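Local coordinates for De novo designed protein Foldit4 (Synthetic construct, PDB 6WI5) that is a de novo designed synthetic protein with no assigned biological function, folded as a compact ferredoxin-like alpha/beta domain, at residues Glu63-Val66 with Glu67-Leu70; Val17-Leu20 with Ile21-Leu25. All coordinates share one frame; numbering follows the deposited sequence.

Contact 1: Glu63-Val66 with Glu67-Leu70; sequences ERLV and ERIL
The carbonyls of E63, R64, L65 and V66 accept the amides of E67, R68, I69 and L70 in turn, four i to i+4 hydrogen bonds that make these eight residues a regular stretch of helix 59-76; the bond from L70 N to V66 O measures 2.9 Å. Upon this frame the side chains sort into an apolar and a charged face. On the apolar face, I69 crosses L65 at a slant, and its CD1 lies 3.9 Å from L65 CG. The CG1 branch of I69 stands anti to the carbonyl carbon (chi1 -72°), which brings CG1 to 3.2 Å from L65 O, over the preceding turn. V66 and L70 instead run alongside each other, CG1 of V66 meeting CD1 of L70 at 4.1 Å. Beneath them lies the sheet: V66 rests on V5, and I69 on I7 and I54, while L65 also reaches V28 of helix 17-31.

On the charged face, R64 and R68 point the same way with their guanidinium planes only 11° apart. R68 bends at chi3 (71°), turning its head back along the helix until NH2 lies 3.4 Å from L65 CD1, an oblique approach of a methyl to the guanidinium. The two like charges probably tolerate each other because E31 receives a salt bridge from each, one to each carboxylate oxygen, and E27 takes R68 NE. E67 has CG on the side opposite its own carbonyl carbon, which brings CG to 3.3 Å from E63 O, a carbonyl that also accepts a bond from a water at 3.2 Å; the bend at chi2 then turns the carboxylate. An amphipathic helix laid with its apolar side on a four-stranded antiparallel sheet is characteristic of the ferredoxin-like beta-alpha-beta-beta-alpha-beta fold.

Contact 2: Val17-Leu20 with Ile21-Leu25; sequences VRRL and IKRIL
V17 and I21 lie side by side, as do L20 and I24, pairing off the sheet-facing side of an amphipathic helix in a ferredoxin-like fold. In the first pair CG1 of V17 meets CD1 of I21 at 3.8 Å; in the second the CD1 methyls of L20 and I24 approach to 3.9 Å. I24 holds CG1 anti to its carbonyl carbon (chi1 -65°), which carries CG1 back over the earlier turn to 3.2 Å from L20 O. The floors of the two pairs overlap: V17 and I21 share T41 of strand 36-44, L20 and I24 share I9 of strand 3-11, and V17 and L20 both touch V50 of strand 47-56. Replacing I21 by alanine would probably leave V17 CG1 without its methyl partner and open a gap beside V39 and T41.

The other side carries R19 and R23, which also point the same way, yet their guanidinium planes stand 80° apart. R19 NH1 comes to the edge of the R23 group, close to its plane, and the like charges there are probably eased by E72, which forms a salt bridge with R23 NH1. Both arginines also touch L76 of helix 59-76. The backbone holds the rows in step through i to i+4 bonds, of which I21 N to V17 O, 2.9 Å long with an N-H...O angle of 169°, is nearly straight.

Contact 2 precedes contact 1 along the chain: residues 17-25 belong to helix 17-31 and residues 63-70 to helix 59-76, with strands 36-44 and 47-56 between these helices. Their centres are about 14 Å apart, and the two stretches run in roughly opposite directions on one face of the four-stranded antiparallel sheet. They meet directly where I69 CD1 packs 4.0 Å from I24 CG2. Both cover strands 3-11 and 47-56, neighbours in the middle of the sheet, while contact 2 also extends onto edge strand 36-44. The shared floor and the isoleucine junction indicate that the two helices close a single hydrophobic core in this one-chain design.

Contact 1: Glu63-Val66 with Glu67-Leu70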
ATOM      1  N   GLU A  63      -2.351   9.033  -7.190  1.00 26.69           N
ATOM      2  CA  GLU A  63      -3.733   8.563  -7.177  1.00 29.60           C
ATOM      3  C   GLU A  63      -3.910   7.335  -8.062  1.00 27.46           C
ATOM      4  O   GLU A  63      -4.672   6.423  -7.720  1.00 31.41           O
ATOM      5  CB  GLU A  63      -4.678   9.682  -7.615  1.00 41.46           C
ATOM      6  CG  GLU A  63      -4.633  10.915  -6.728  1.00 56.19           C
ATOM      7  CD  GLU A  63      -5.682  11.941  -7.106  1.00 80.62           C
ATOM      8  OE1 GLU A  63      -6.880  11.690  -6.853  1.00 97.29           O
ATOM      9  OE2 GLU A  63      -5.311  12.995  -7.664  1.00 79.43           O
ATOM     10  N   ARG A  64      -3.216   7.293  -9.202  1.00 30.85           N
ATOM     11  CA  ARG A  64      -3.297   6.122 -10.068  1.00 35.67           C
ATOM     12  C   ARG A  64      -2.694   4.896  -9.394  1.00 35.82           C
ATOM     13  O   ARG A  64      -3.254   3.796  -9.471  1.00 34.08           O
ATOM     14  CB  ARG A  64      -2.595   6.405 -11.398  1.00 38.74           C
ATOM     15  CG  ARG A  64      -2.519   5.202 -12.325  1.00 42.36           C
ATOM     16  CD  ARG A  64      -1.894   5.554 -13.670  1.00 43.31           C
ATOM     17  NE  ARG A  64      -0.511   6.010 -13.548  1.00 44.32           N
ATOM     18  CZ  ARG A  64      -0.130   7.279 -13.648  1.00 45.56           C
ATOM     19  NH1 ARG A  64      -1.026   8.230 -13.874  1.00 45.37           N
ATOM     20  NH2 ARG A  64       1.152   7.598 -13.525  1.00 48.19           N
ATOM     21  N   LEU A  65      -1.554   5.070  -8.720  1.00 25.80           N
ATOM     22  CA  LEU A  65      -0.899   3.942  -8.067  1.00 29.29           C
ATOM     23  C   LEU A  65      -1.710   3.435  -6.882  1.00 29.33           C
ATOM     24  O   LEU A  65      -1.777   2.223  -6.641  1.00 31.06           O
ATOM     25  CB  LEU A  65       0.508   4.347  -7.625  1.00 26.17           C
ATOM     26  CG  LEU A  65       1.333   3.290  -6.892  1.00 37.21           C
ATOM     27  CD1 LEU A  65       1.446   2.028  -7.729  1.00 30.70           C
ATOM     28  CD2 LEU A  65       2.711   3.836  -6.554  1.00 27.07           C
ATOM     29  N   VAL A  66      -2.341   4.342  -6.133  1.00 28.56           N
ATOM     30  CA  VAL A  66      -3.127   3.936  -4.970  1.00 26.23           C
ATOM     31  C   VAL A  66      -4.326   3.098  -5.400  1.00 29.17           C
ATOM     32  O   VAL A  66      -4.612   2.045  -4.817  1.00 25.52           O
ATOM     33  CB  VAL A  66      -3.560   5.172  -4.159  1.00 33.79           C
ATOM     34  CG1 VAL A  66      -4.659   4.806  -3.176  1.00 32.55           C
ATOM     35  CG2 VAL A  66      -2.366   5.761  -3.423  1.00 36.20           C
ATOM     36  N   GLU A  67      -5.041   3.550  -6.434  1.00 30.46           N
ATOM     37  CA  GLU A  67      -6.211   2.808  -6.898  1.00 36.48           C
ATOM     38  C   GLU A  67      -5.824   1.434  -7.426  1.00 24.99           C
ATOM     39  O   GLU A  67      -6.562   0.460  -7.243  1.00 30.17           O
ATOM     40  CB  GLU A  67      -6.949   3.604  -7.974  1.00 37.50           C
ATOM     41  CG  GLU A  67      -7.537   4.906  -7.471  1.00 44.06           C
ATOM     42  CD  GLU A  67      -8.448   4.706  -6.277  1.00 57.96           C
ATOM     43  OE1 GLU A  67      -9.212   3.717  -6.266  1.00 63.76           O
ATOM     44  OE2 GLU A  67      -8.394   5.535  -5.344  1.00 62.61           O
ATOM     45  N   ARG A  68      -4.671   1.335  -8.086  1.00 25.36           N
ATOM     46  CA  ARG A  68      -4.227   0.041  -8.593  1.00 33.81           C
ATOM     47  C   ARG A  68      -3.827  -0.883  -7.450  1.00 34.56           C
ATOM     48  O   ARG A  68      -4.095  -2.090  -7.496  1.00 31.15           O
ATOM     49  CB  ARG A  68      -3.071   0.235  -9.574  1.00 34.76           C
ATOM     50  CG  ARG A  68      -3.004  -0.825 -10.658  1.00 55.86           C
ATOM     51  CD  ARG A  68      -2.058  -0.428 -11.782  1.00 53.24           C
ATOM     52  NE  ARG A  68      -0.656  -0.461 -11.371  1.00 74.25           N
ATOM     53  CZ  ARG A  68       0.092   0.618 -11.166  1.00 59.52           C
ATOM     54  NH1 ARG A  68      -0.421   1.829 -11.338  1.00 57.88           N
ATOM     55  NH2 ARG A  68       1.357   0.486 -10.793  1.00 48.33           N
ATOM     56  N   ILE A  69      -3.196  -0.331  -6.410  1.00 26.58           N
ATOM     57  CA  ILE A  69      -2.851  -1.123  -5.232  1.00 22.80           C
ATOM     58  C   ILE A  69      -4.112  -1.627  -4.542  1.00 24.79           C
ATOM     59  O   ILE A  69      -4.196  -2.795  -4.143  1.00 28.83           O
ATOM     60  CB  ILE A  69      -1.970  -0.296  -4.277  1.00 28.04           C
ATOM     61  CG1 ILE A  69      -0.568  -0.119  -4.863  1.00 26.98           C
ATOM     62  CG2 ILE A  69      -1.907  -0.946  -2.900  1.00 27.70           C
ATOM     63  CD1 ILE A  69       0.319   0.801  -4.053  1.00 28.13           C
ATOM     64  N   LEU A  70      -5.120  -0.760  -4.403  1.00 25.40           N
ATOM     65  CA  LEU A  70      -6.352  -1.167  -3.736  1.00 25.53           C
ATOM     66  C   LEU A  70      -7.057  -2.278  -4.504  1.00 31.68           C
ATOM     67  O   LEU A  70      -7.650  -3.180  -3.899  1.00 28.25           O
ATOM     68  CB  LEU A  70      -7.279   0.035  -3.556  1.00 27.62           C
ATOM     69  CG  LEU A  70      -6.746   1.149  -2.652  1.00 29.83           C
ATOM     70  CD1 LEU A  70      -7.795   2.228  -2.443  1.00 43.47           C
ATOM     71  CD2 LEU A  70      -6.276   0.584  -1.322  1.00 39.94           C
TER
HETATM   72  O   HOH W   1      -6.654   7.249  -5.389  1.00 49.88           O

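Contact 2: Val17-Leu20 with Ile21-Leu25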
ATOM      1  N   VAL A  17       0.695 -12.642   4.022  1.00 37.04           N
ATOM      2  CA  VAL A  17       1.394 -11.360   4.024  1.00 34.93           C
ATOM      3  C   VAL A  17       2.425 -11.301   2.904  1.00 38.04           C
ATOM      4  O   VAL A  17       2.585 -10.266   2.244  1.00 28.43           O
ATOM      5  CB  VAL A  17       2.036 -11.112   5.399  1.00 36.33           C
ATOM      6  CG1 VAL A  17       2.911  -9.868   5.366  1.00 33.58           C
ATOM      7  CG2 VAL A  17       0.961 -10.984   6.462  1.00 38.77           C
ATOM      8  N   ARG A  18       3.139 -12.404   2.671  1.00 29.77           N
ATOM      9  CA  ARG A  18       4.221 -12.403   1.690  1.00 30.89           C
ATOM     10  C   ARG A  18       3.704 -12.087   0.290  1.00 25.05           C
ATOM     11  O   ARG A  18       4.287 -11.266  -0.428  1.00 28.10           O
ATOM     12  CB  ARG A  18       4.941 -13.750   1.709  1.00 32.01           C
ATOM     13  CG  ARG A  18       6.023 -13.893   0.655  1.00 32.74           C
ATOM     14  CD  ARG A  18       6.556 -15.314   0.623  1.00 43.17           C
ATOM     15  NE  ARG A  18       5.472 -16.290   0.556  1.00 57.47           N
ATOM     16  CZ  ARG A  18       4.866 -16.658  -0.569  1.00 69.73           C
ATOM     17  NH1 ARG A  18       5.236 -16.131  -1.728  1.00 69.73           N
ATOM     18  NH2 ARG A  18       3.888 -17.553  -0.533  1.00 64.47           N
ATOM     19  N   ARG A  19       2.611 -12.737  -0.117  1.00 28.35           N
ATOM     20  CA  ARG A  19       2.050 -12.475  -1.439  1.00 31.19           C
ATOM     21  C   ARG A  19       1.519 -11.052  -1.543  1.00 32.20           C
ATOM     22  O   ARG A  19       1.639 -10.411  -2.594  1.00 25.84           O
ATOM     23  CB  ARG A  19       0.942 -13.478  -1.756  1.00 35.31           C
ATOM     24  CG  ARG A  19       1.393 -14.663  -2.590  1.00 57.21           C
ATOM     25  CD  ARG A  19       0.431 -14.906  -3.742  1.00 41.55           C
ATOM     26  NE  ARG A  19      -0.928 -15.167  -3.275  1.00 51.91           N
ATOM     27  CZ  ARG A  19      -1.986 -15.256  -4.073  1.00 48.69           C
ATOM     28  NH1 ARG A  19      -1.847 -15.097  -5.382  1.00 49.46           N
ATOM     29  NH2 ARG A  19      -3.186 -15.496  -3.563  1.00 59.49           N
ATOM     30  N   LEU A  20       0.925 -10.541  -0.464  1.00 27.29           N
ATOM     31  CA  LEU A  20       0.383  -9.186  -0.484  1.00 29.07           C
ATOM     32  C   LEU A  20       1.487  -8.156  -0.681  1.00 26.59           C
ATOM     33  O   LEU A  20       1.363  -7.246  -1.510  1.00 34.45           O
ATOM     34  CB  LEU A  20      -0.388  -8.913   0.807  1.00 27.96           C
ATOM     35  CG  LEU A  20      -0.951  -7.500   0.968  1.00 39.00           C
ATOM     36  CD1 LEU A  20      -1.940  -7.189  -0.142  1.00 39.85           C
ATOM     37  CD2 LEU A  20      -1.599  -7.332   2.333  1.00 40.41           C
ATOM     38  N   ILE A  21       2.581  -8.283   0.073  1.00 25.86           N
ATOM     39  CA  ILE A  21       3.689  -7.340  -0.059  1.00 25.37           C
ATOM     40  C   ILE A  21       4.323  -7.448  -1.439  1.00 33.43           C
ATOM     41  O   ILE A  21       4.677  -6.437  -2.057  1.00 23.52           O
ATOM     42  CB  ILE A  21       4.722  -7.574   1.058  1.00 28.10           C
ATOM     43  CG1 ILE A  21       4.134  -7.185   2.415  1.00 28.48           C
ATOM     44  CG2 ILE A  21       6.004  -6.802   0.779  1.00 31.39           C
ATOM     45  CD1 ILE A  21       5.091  -7.379   3.564  1.00 31.82           C
ATOM     46  N   LYS A  22       4.474  -8.674  -1.947  1.00 26.09           N
ATOM     47  CA  LYS A  22       5.060  -8.856  -3.271  1.00 32.06           C
ATOM     48  C   LYS A  22       4.207  -8.194  -4.345  1.00 24.54           C
ATOM     49  O   LYS A  22       4.734  -7.528  -5.244  1.00 28.87           O
ATOM     50  CB  LYS A  22       5.234 -10.346  -3.568  1.00 33.32           C
ATOM     51  CG  LYS A  22       5.876 -10.641  -4.914  1.00 36.13           C
ATOM     52  CD  LYS A  22       5.943 -12.137  -5.180  1.00 38.93           C
ATOM     53  CE  LYS A  22       6.605 -12.427  -6.518  1.00 58.13           C
ATOM     54  NZ  LYS A  22       6.645 -13.885  -6.819  1.00 47.48           N
ATOM     55  N   ARG A  23       2.884  -8.355  -4.261  1.00 27.48           N
ATOM     56  CA  ARG A  23       2.000  -7.761  -5.257  1.00 34.91           C
ATOM     57  C   ARG A  23       2.040  -6.237  -5.202  1.00 34.34           C
ATOM     58  O   ARG A  23       2.013  -5.573  -6.244  1.00 31.01           O
ATOM     59  CB  ARG A  23       0.572  -8.266  -5.056  1.00 35.39           C
ATOM     60  CG  ARG A  23      -0.436  -7.695  -6.038  1.00 54.78           C
ATOM     61  CD  ARG A  23      -0.390  -8.419  -7.374  1.00 62.78           C
ATOM     62  NE  ARG A  23      -0.745  -9.828  -7.238  1.00 60.87           N
ATOM     63  CZ  ARG A  23      -1.991 -10.280  -7.143  1.00 74.37           C
ATOM     64  NH1 ARG A  23      -3.011  -9.432  -7.164  1.00 61.73           N
ATOM     65  NH2 ARG A  23      -2.219 -11.581  -7.023  1.00 56.99           N
ATOM     66  N   ILE A  24       2.105  -5.668  -3.996  1.00 30.05           N
ATOM     67  CA  ILE A  24       2.117  -4.215  -3.860  1.00 29.95           C
ATOM     68  C   ILE A  24       3.419  -3.637  -4.399  1.00 27.59           C
ATOM     69  O   ILE A  24       3.418  -2.622  -5.108  1.00 32.76           O
ATOM     70  CB  ILE A  24       1.883  -3.814  -2.392  1.00 26.27           C
ATOM     71  CG1 ILE A  24       0.485  -4.235  -1.943  1.00 26.72           C
ATOM     72  CG2 ILE A  24       2.062  -2.316  -2.210  1.00 35.54           C
ATOM     73  CD1 ILE A  24       0.184  -3.899  -0.503  1.00 40.61           C
ATOM     74  N   LEU A  25       4.549  -4.268  -4.075  1.00 26.19           N
ATOM     75  CA  LEU A  25       5.829  -3.790  -4.588  1.00 31.06           C
ATOM     76  C   LEU A  25       5.914  -3.940  -6.101  1.00 27.95           C
ATOM     77  O   LEU A  25       6.602  -3.153  -6.763  1.00 31.60           O
ATOM     78  CB  LEU A  25       6.981  -4.536  -3.918  1.00 30.76           C
ATOM     79  CG  LEU A  25       7.141  -4.308  -2.415  1.00 40.19           C
ATOM     80  CD1 LEU A  25       8.358  -5.047  -1.890  1.00 35.80           C
ATOM     81  CD2 LEU A  25       7.241  -2.823  -2.106  1.00 35.37           C
TER